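Local coordinates for polyketide synthase (Lyngbya majuscula 19L, PDB 3QIT), which catalyses thioester hydrolysis and decarboxylation with sulfate elimination, forming the terminal alkene of curacin A as the thioesterase domain of its biosynthetic pathway, at the interface of chains A and B. Sequence-based numbering; all coordinates share one arbitrary frame. Chains: chain A/B, Polyketide synthase.

Contact 1: the interface of chains A and B. Residues chain A 11-12, 14, 62, 70, 75, 80; chain B 72, 75.
The loop carrying B:Met72, just ahead of the 3-10 helix 73-75 of chain B, enters a pocket of chain A between the turn joining strands 5-11 and 14-21, the loops holding A:Phe62 and A:Leu70, and the start of helix 78-91. B:Met72 loses 115 Å² of surface to chain A. Its CG stands opposite the backbone N (chi1 -167°), and a bend at the last torsion (chi3 57°) turns the methyl CE aside. That methyl lies 3.5 Å from A:Thr80 CG2 and 3.8 Å from A:Leu70 CD2, both side chains crossing the methionine nearly at right angles. The sulfur faces the aromatic pair, with SD 3.9 Å from A:Phe62 CE2 and 4.0 Å from A:Phe11 CE2, and also an amide, 3.9 Å from A:Asn14 ND2. The two rings meet edge to edge, each with an atom of the other in its plane. Beside this pocket, A:Ser75 OG and B:Ser75 OG share a hydrogen bond of 2.7 Å, linking equivalent residues. A:Thr80 OG1 donates to A:Ser75 O at 2.7 Å, in the carbonyl plane, which ties the helix start to the 3-10 turn. The site probably works as a knob-in-socket anchor with a polar clasp in the deposited pair.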
loop_
_atom_site.group_PDB
_atom_site.type_symbol
_atom_site.label_atom_id
_atom_site.label_comp_id
_atom_site.label_asym_id
_atom_site.label_seq_id
_atom_site.Cartn_x
_atom_site.Cartn_y
_atom_site.Cartn_z
ATOM N N PHE A 11 -1.755 -16.636 -1.422
ATOM C CA PHE A 11 -1.864 -15.386 -2.176
ATOM C C PHE A 11 -0.773 -14.425 -1.764
ATOM O O PHE A 11 -0.693 -14.054 -0.609
ATOM C CB PHE A 11 -3.238 -14.714 -1.940
ATOM C CG PHE A 11 -3.385 -13.365 -2.604
ATOM C CD1 PHE A 11 -3.269 -13.238 -3.980
ATOM C CD2 PHE A 11 -3.650 -12.216 -1.845
ATOM C CE1 PHE A 11 -3.398 -11.994 -4.593
ATOM C CE2 PHE A 11 -3.766 -10.954 -2.477
ATOM C CZ PHE A 11 -3.656 -10.863 -3.836
ATOM N N GLY A 12 0.061 -14.025 -2.727
ATOM C CA GLY A 12 1.098 -13.003 -2.492
ATOM C C GLY A 12 2.127 -13.379 -1.424
ATOM O O GLY A 12 2.579 -12.506 -0.668
ATOM N N ASN A 14 1.461 -15.116 1.143
ATOM C CA ASN A 14 0.735 -15.224 2.384
ATOM C C ASN A 14 -0.359 -16.276 2.251
ATOM O O ASN A 14 -0.522 -16.865 1.190
ATOM C CB ASN A 14 0.093 -13.868 2.711
ATOM C CG ASN A 14 1.104 -12.794 2.990
ATOM O OD1 ASN A 14 1.872 -12.898 3.921
ATOM N ND2 ASN A 14 1.103 -11.737 2.164
ATOM N N PHE A 62 -6.486 -10.323 5.770
ATOM C CA PHE A 62 -5.096 -10.414 6.297
ATOM C C PHE A 62 -4.981 -9.691 7.633
ATOM O O PHE A 62 -5.640 -8.650 7.862
ATOM C CB PHE A 62 -4.083 -9.859 5.308
ATOM C CG PHE A 62 -3.844 -10.755 4.122
ATOM C CD1 PHE A 62 -3.482 -12.095 4.289
ATOM C CD2 PHE A 62 -3.939 -10.229 2.834
ATOM C CE1 PHE A 62 -3.265 -12.924 3.158
ATOM C CE2 PHE A 62 -3.728 -11.023 1.708
ATOM C CZ PHE A 62 -3.365 -12.375 1.865
ATOM N N LEU A 70 0.735 -9.560 7.814
ATOM C CA LEU A 70 1.657 -9.032 6.801
ATOM C C LEU A 70 2.926 -8.535 7.494
ATOM O O LEU A 70 2.860 -7.697 8.386
ATOM C CB LEU A 70 0.979 -7.936 5.963
ATOM C CG LEU A 70 -0.404 -8.339 5.415
ATOM C CD1 LEU A 70 -1.081 -7.197 4.687
ATOM C CD2 LEU A 70 -0.234 -9.569 4.520
ATOM N N SER A 75 2.026 -2.943 3.889
ATOM C CA SER A 75 1.173 -3.817 3.079
ATOM C C SER A 75 -0.291 -3.773 3.513
ATOM O O SER A 75 -1.169 -4.186 2.765
ATOM C CB SER A 75 1.674 -5.264 3.085
ATOM O OG SER A 75 3.031 -5.327 2.665
ATOM N N THR A 80 -4.778 -3.727 -0.666
ATOM C CA THR A 80 -4.416 -5.119 -0.347
ATOM C C THR A 80 -5.653 -5.975 -0.028
ATOM O O THR A 80 -5.803 -7.069 -0.561
ATOM C CB THR A 80 -3.400 -5.162 0.789
ATOM O OG1 THR A 80 -2.156 -4.614 0.323
ATOM C CG2 THR A 80 -3.199 -6.599 1.285
ATOM N N MET B 72 3.821 -9.733 -2.337
ATOM C CA MET B 72 2.468 -9.237 -2.587
ATOM C C MET B 72 2.522 -7.898 -3.307
ATOM O O MET B 72 2.985 -6.900 -2.745
ATOM C CB MET B 72 1.671 -9.112 -1.322
ATOM C CG MET B 72 0.172 -8.912 -1.669
ATOM S SD MET B 72 -0.801 -9.362 -0.310
ATOM C CE MET B 72 -0.107 -8.277 0.927
ATOM N N SER B 75 1.990 -4.280 -2.145
ATOM C CA SER B 75 3.012 -3.742 -1.231
ATOM C C SER B 75 3.825 -2.638 -1.889
ATOM O O SER B 75 4.435 -1.820 -1.187
ATOM C CB SER B 75 3.936 -4.862 -0.723
ATOM O OG SER B 75 3.198 -5.825 0.035
#

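Contact 2: the interface of chains A and B. Residues chain A 79, 83, 217; chain B 74, 144, 147-148, 151.
The first turns of helix 78-91 in chain A face two backbone segments of chain B, the 3-10 helix 73-75 and helix 140-151, and A:Leu79 projects toward both. Its CG is anti to the backbone N (chi1 -179°), which carries the isobutyl group out from the helix, where 71 Å² of the residue is hidden by chain B. The CD1 branch does most of the reaching: it meets B:Leu151 CD1 tip to tip at 3.9 Å, while B:Leu148 slides past in the opposite direction with its CD1 4.0 Å from the same methyl. B:Cys147 SG and B:Leu144 CD1 close in on that branch as well, each 4.1 Å from A:Leu79 CD1. On the other flank B:Thr74 offers its methyl: CG2 is 3.8 Å from A:Leu79 CG and 3.8 Å from A:Ala83 CB. With OG1 set between the backbone N and the carbonyl carbon (chi1 54°), CG2 falls anti to the carbonyl carbon and points at chain A. The small A:Ala83, one turn along from A:Leu79, probably lets B:Thr74 lie close against the helix. A:Pro217 borders the patch more loosely. The patch supplies an apolar part of the interface in the deposited pair, which may or may not be the biological one.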
loop_
_atom_site.group_PDB
_atom_site.type_symbol
_atom_site.label_atom_id
_atom_site.label_comp_id
_atom_site.label_asym_id
_atom_site.label_seq_id
_atom_site.Cartn_x
_atom_site.Cartn_y
_atom_site.Cartn_z
ATOM N N LEU A 79 -6.390 -1.364 -0.571
ATOM C CA LEU A 79 -6.011 -1.988 -1.853
ATOM C C LEU A 79 -5.606 -3.449 -1.678
ATOM O O LEU A 79 -6.021 -4.307 -2.455
ATOM C CB LEU A 79 -4.887 -1.215 -2.558
ATOM C CG LEU A 79 -4.474 -1.807 -3.917
ATOM C CD1 LEU A 79 -5.620 -1.630 -4.888
ATOM C CD2 LEU A 79 -3.226 -1.133 -4.477
ATOM N N ALA A 83 -7.540 -6.665 -3.275
ATOM C CA ALA A 83 -6.864 -7.690 -4.066
ATOM C C ALA A 83 -7.103 -9.082 -3.457
ATOM O O ALA A 83 -7.180 -10.081 -4.175
ATOM C CB ALA A 83 -5.351 -7.407 -4.146
ATOM N N PRO A 217 -8.594 3.136 -1.954
ATOM C CA PRO A 217 -7.306 3.545 -2.514
ATOM C C PRO A 217 -7.324 4.953 -3.110
ATOM O O PRO A 217 -6.301 5.652 -3.085
ATOM C CB PRO A 217 -7.060 2.509 -3.610
ATOM C CG PRO A 217 -7.767 1.276 -3.112
ATOM C CD PRO A 217 -9.008 1.804 -2.448
ATOM N N THR B 74 0.578 -5.491 -4.090
ATOM C CA THR B 74 -0.018 -4.296 -3.484
ATOM C C THR B 74 0.896 -3.610 -2.473
ATOM O O THR B 74 0.620 -2.496 -2.022
ATOM C CB THR B 74 -1.372 -4.594 -2.815
ATOM O OG1 THR B 74 -1.228 -5.660 -1.871
ATOM C CG2 THR B 74 -2.410 -4.949 -3.854
ATOM N N LEU B 144 -9.504 1.777 -10.632
ATOM C CA LEU B 144 -9.385 0.632 -9.742
ATOM C C LEU B 144 -9.490 -0.686 -10.514
ATOM O O LEU B 144 -8.786 -1.647 -10.207
ATOM C CB LEU B 144 -10.425 0.682 -8.621
ATOM C CG LEU B 144 -10.346 -0.456 -7.600
ATOM C CD1 LEU B 144 -8.981 -0.440 -6.891
ATOM C CD2 LEU B 144 -11.459 -0.275 -6.610
ATOM N N CYS B 147 -6.250 -1.266 -12.212
ATOM C CA CYS B 147 -5.264 -1.582 -11.181
ATOM C C CYS B 147 -5.387 -3.030 -10.670
ATOM O O CYS B 147 -4.388 -3.762 -10.621
ATOM C CB CYS B 147 -5.395 -0.605 -10.027
ATOM S SG CYS B 147 -4.253 -1.013 -8.672
ATOM N N LEU B 148 -6.607 -3.453 -10.339
ATOM C CA LEU B 148 -6.852 -4.816 -9.847
ATOM C C LEU B 148 -6.513 -5.867 -10.897
ATOM O O LEU B 148 -5.960 -6.928 -10.580
ATOM C CB LEU B 148 -8.297 -4.990 -9.377
ATOM C CG LEU B 148 -8.531 -4.821 -7.877
ATOM C CD1 LEU B 148 -8.097 -3.445 -7.444
ATOM C CD2 LEU B 148 -9.992 -5.071 -7.529
ATOM N N LEU B 151 -2.607 -5.877 -11.013
ATOM C CA LEU B 151 -2.096 -6.542 -9.800
ATOM C C LEU B 151 -2.138 -8.073 -9.891
ATOM O O LEU B 151 -1.312 -8.765 -9.264
ATOM C CB LEU B 151 -2.893 -6.098 -8.568
ATOM C CG LEU B 151 -2.878 -4.652 -8.058
ATOM C CD1 LEU B 151 -3.992 -4.489 -7.046
ATOM C CD2 LEU B 151 -1.558 -4.261 -7.431
#

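Contact 3: the interface of chains A and B. Residues chain A 115, 217, 222, 225-226; chain B 140-141, 144.
Helix 140-151 of chain B presents its N-terminal turn to helix 219-229 of chain A, a helix-to-helix contact between two alpha/beta hydrolase domains. A:Glu225 reaches the helix start with its carboxylate: B:Ala140 N donates to OE2 at 3.1 Å, fairly straight at 158°, arriving on the syn side but tilted from the carboxylate plane. The acid thereby caps the first turn, and its negative charge would probably be favoured by the helix dipole. An alanine at A:Glu225 would remove this acceptor and is likely to leave B:Ala140 N without its mate across the interface, with a gap beside the B:Ala140 methyl. A:Gln222, with CG anti to the backbone N (chi1 -179°) and an extended chain, runs past that methyl, its CG 3.6 Å from B:Ala140 CB. Its amide NE2 gives a longer hydrogen bond of 3.2 Å to B:Ala140 O, from above the carbonyl plane and bent to 144° at the hydrogen, so the geometry suggests a weaker link. Beyond the polar pair, the CD2 branch of B:Leu144 enters between A:Val115 CG2, 3.7 Å away, and A:Met226 CE, which is packed tightly at 3.3 Å. B:Val141 CG2 rests 3.8 Å from A:Met226 CG, the two side chains crossing at a slant. Within chain A, the surface is built from helix 219-229, the end of helix 104-115 and the loop at A:Pro217, all receiving one helix start of the partner.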
loop_
_atom_site.group_PDB
_atom_site.type_symbol
_atom_site.label_atom_id
_atom_site.label_comp_id
_atom_site.label_asym_id
_atom_site.label_seq_id
_atom_site.Cartn_x
_atom_site.Cartn_y
_atom_site.Cartn_z
ATOM N N VAL A 115 -16.173 -2.874 -9.382
ATOM C CA VAL A 115 -15.155 -3.409 -10.272
ATOM C C VAL A 115 -15.558 -4.720 -10.955
ATOM O O VAL A 115 -15.219 -4.941 -12.134
ATOM C CB VAL A 115 -13.801 -3.542 -9.516
ATOM C CG1 VAL A 115 -12.771 -4.295 -10.353
ATOM C CG2 VAL A 115 -13.287 -2.153 -9.182
ATOM N N PRO A 217 -8.594 3.136 -1.954
ATOM C CA PRO A 217 -7.306 3.545 -2.514
ATOM C C PRO A 217 -7.324 4.953 -3.110
ATOM O O PRO A 217 -6.301 5.652 -3.085
ATOM C CB PRO A 217 -7.060 2.509 -3.610
ATOM C CG PRO A 217 -7.767 1.276 -3.112
ATOM C CD PRO A 217 -9.008 1.804 -2.448
ATOM N N GLN A 222 -12.975 8.760 -4.791
ATOM C CA GLN A 222 -13.199 7.425 -5.352
ATOM C C GLN A 222 -14.426 6.741 -4.722
ATOM O O GLN A 222 -15.217 6.112 -5.418
ATOM C CB GLN A 222 -11.956 6.533 -5.209
ATOM C CG GLN A 222 -12.136 5.141 -5.812
ATOM C CD GLN A 222 -10.884 4.305 -5.734
ATOM O OE1 GLN A 222 -10.492 3.885 -4.650
ATOM N NE2 GLN A 222 -10.245 4.062 -6.888
ATOM N N GLU A 225 -17.819 8.312 -5.878
ATOM C CA GLU A 225 -18.000 7.890 -7.265
ATOM C C GLU A 225 -18.535 6.475 -7.294
ATOM O O GLU A 225 -19.489 6.175 -7.999
ATOM C CB GLU A 225 -16.673 7.916 -8.039
ATOM C CG GLU A 225 -16.127 9.291 -8.328
ATOM C CD GLU A 225 -14.888 9.267 -9.210
ATOM O OE1 GLU A 225 -13.933 10.035 -8.936
ATOM O OE2 GLU A 225 -14.874 8.493 -10.192
ATOM N N MET A 226 -17.885 5.604 -6.522
ATOM C CA MET A 226 -18.264 4.203 -6.474
ATOM C C MET A 226 -19.692 3.965 -6.045
ATOM O O MET A 226 -20.413 3.190 -6.679
ATOM C CB MET A 226 -17.366 3.465 -5.502
ATOM C CG MET A 226 -16.255 2.774 -6.184
ATOM S SD MET A 226 -15.163 2.340 -4.855
ATOM C CE MET A 226 -13.701 2.004 -5.799
ATOM N N ALA B 140 -12.512 6.915 -11.381
ATOM C CA ALA B 140 -11.928 6.171 -10.266
ATOM C C ALA B 140 -12.311 4.687 -10.254
ATOM O O ALA B 140 -11.490 3.849 -9.865
ATOM C CB ALA B 140 -12.241 6.820 -8.951
ATOM N N VAL B 141 -13.532 4.375 -10.693
ATOM C CA VAL B 141 -13.940 2.970 -10.889
ATOM C C VAL B 141 -13.085 2.334 -11.995
ATOM O O VAL B 141 -12.540 1.245 -11.820
ATOM C CB VAL B 141 -15.448 2.834 -11.196
ATOM C CG1 VAL B 141 -15.792 1.407 -11.597
ATOM C CG2 VAL B 141 -16.287 3.266 -9.984
ATOM N N LEU B 144 -9.504 1.777 -10.632
ATOM C CA LEU B 144 -9.385 0.632 -9.742
ATOM C C LEU B 144 -9.490 -0.686 -10.514
ATOM O O LEU B 144 -8.786 -1.647 -10.207
ATOM C CB LEU B 144 -10.425 0.682 -8.621
ATOM C CG LEU B 144 -10.346 -0.456 -7.600
ATOM C CD1 LEU B 144 -8.981 -0.440 -6.891
ATOM C CD2 LEU B 144 -11.459 -0.275 -6.610
#

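The three contacts run in a row outward from near the two-fold axis, where the paired serines of contact 1 meet: the C-alpha centres of contact 1 and contact 2 are about 11 Å apart, those of contact 2 and contact 3 about 10 Å, and the two ends about 21 Å. Helix 78-91 of chain A and the 3-10 helix 73-75 of chain B serve both contact 1 and contact 2. Contacts 2 and 3 share A:Pro217, B:Leu144 and helix 140-151 of chain B. The remaining contacts recur with the chains exchanged, a geometry compatible with a dimer, although the deposited assembly alone does not prove one in solution.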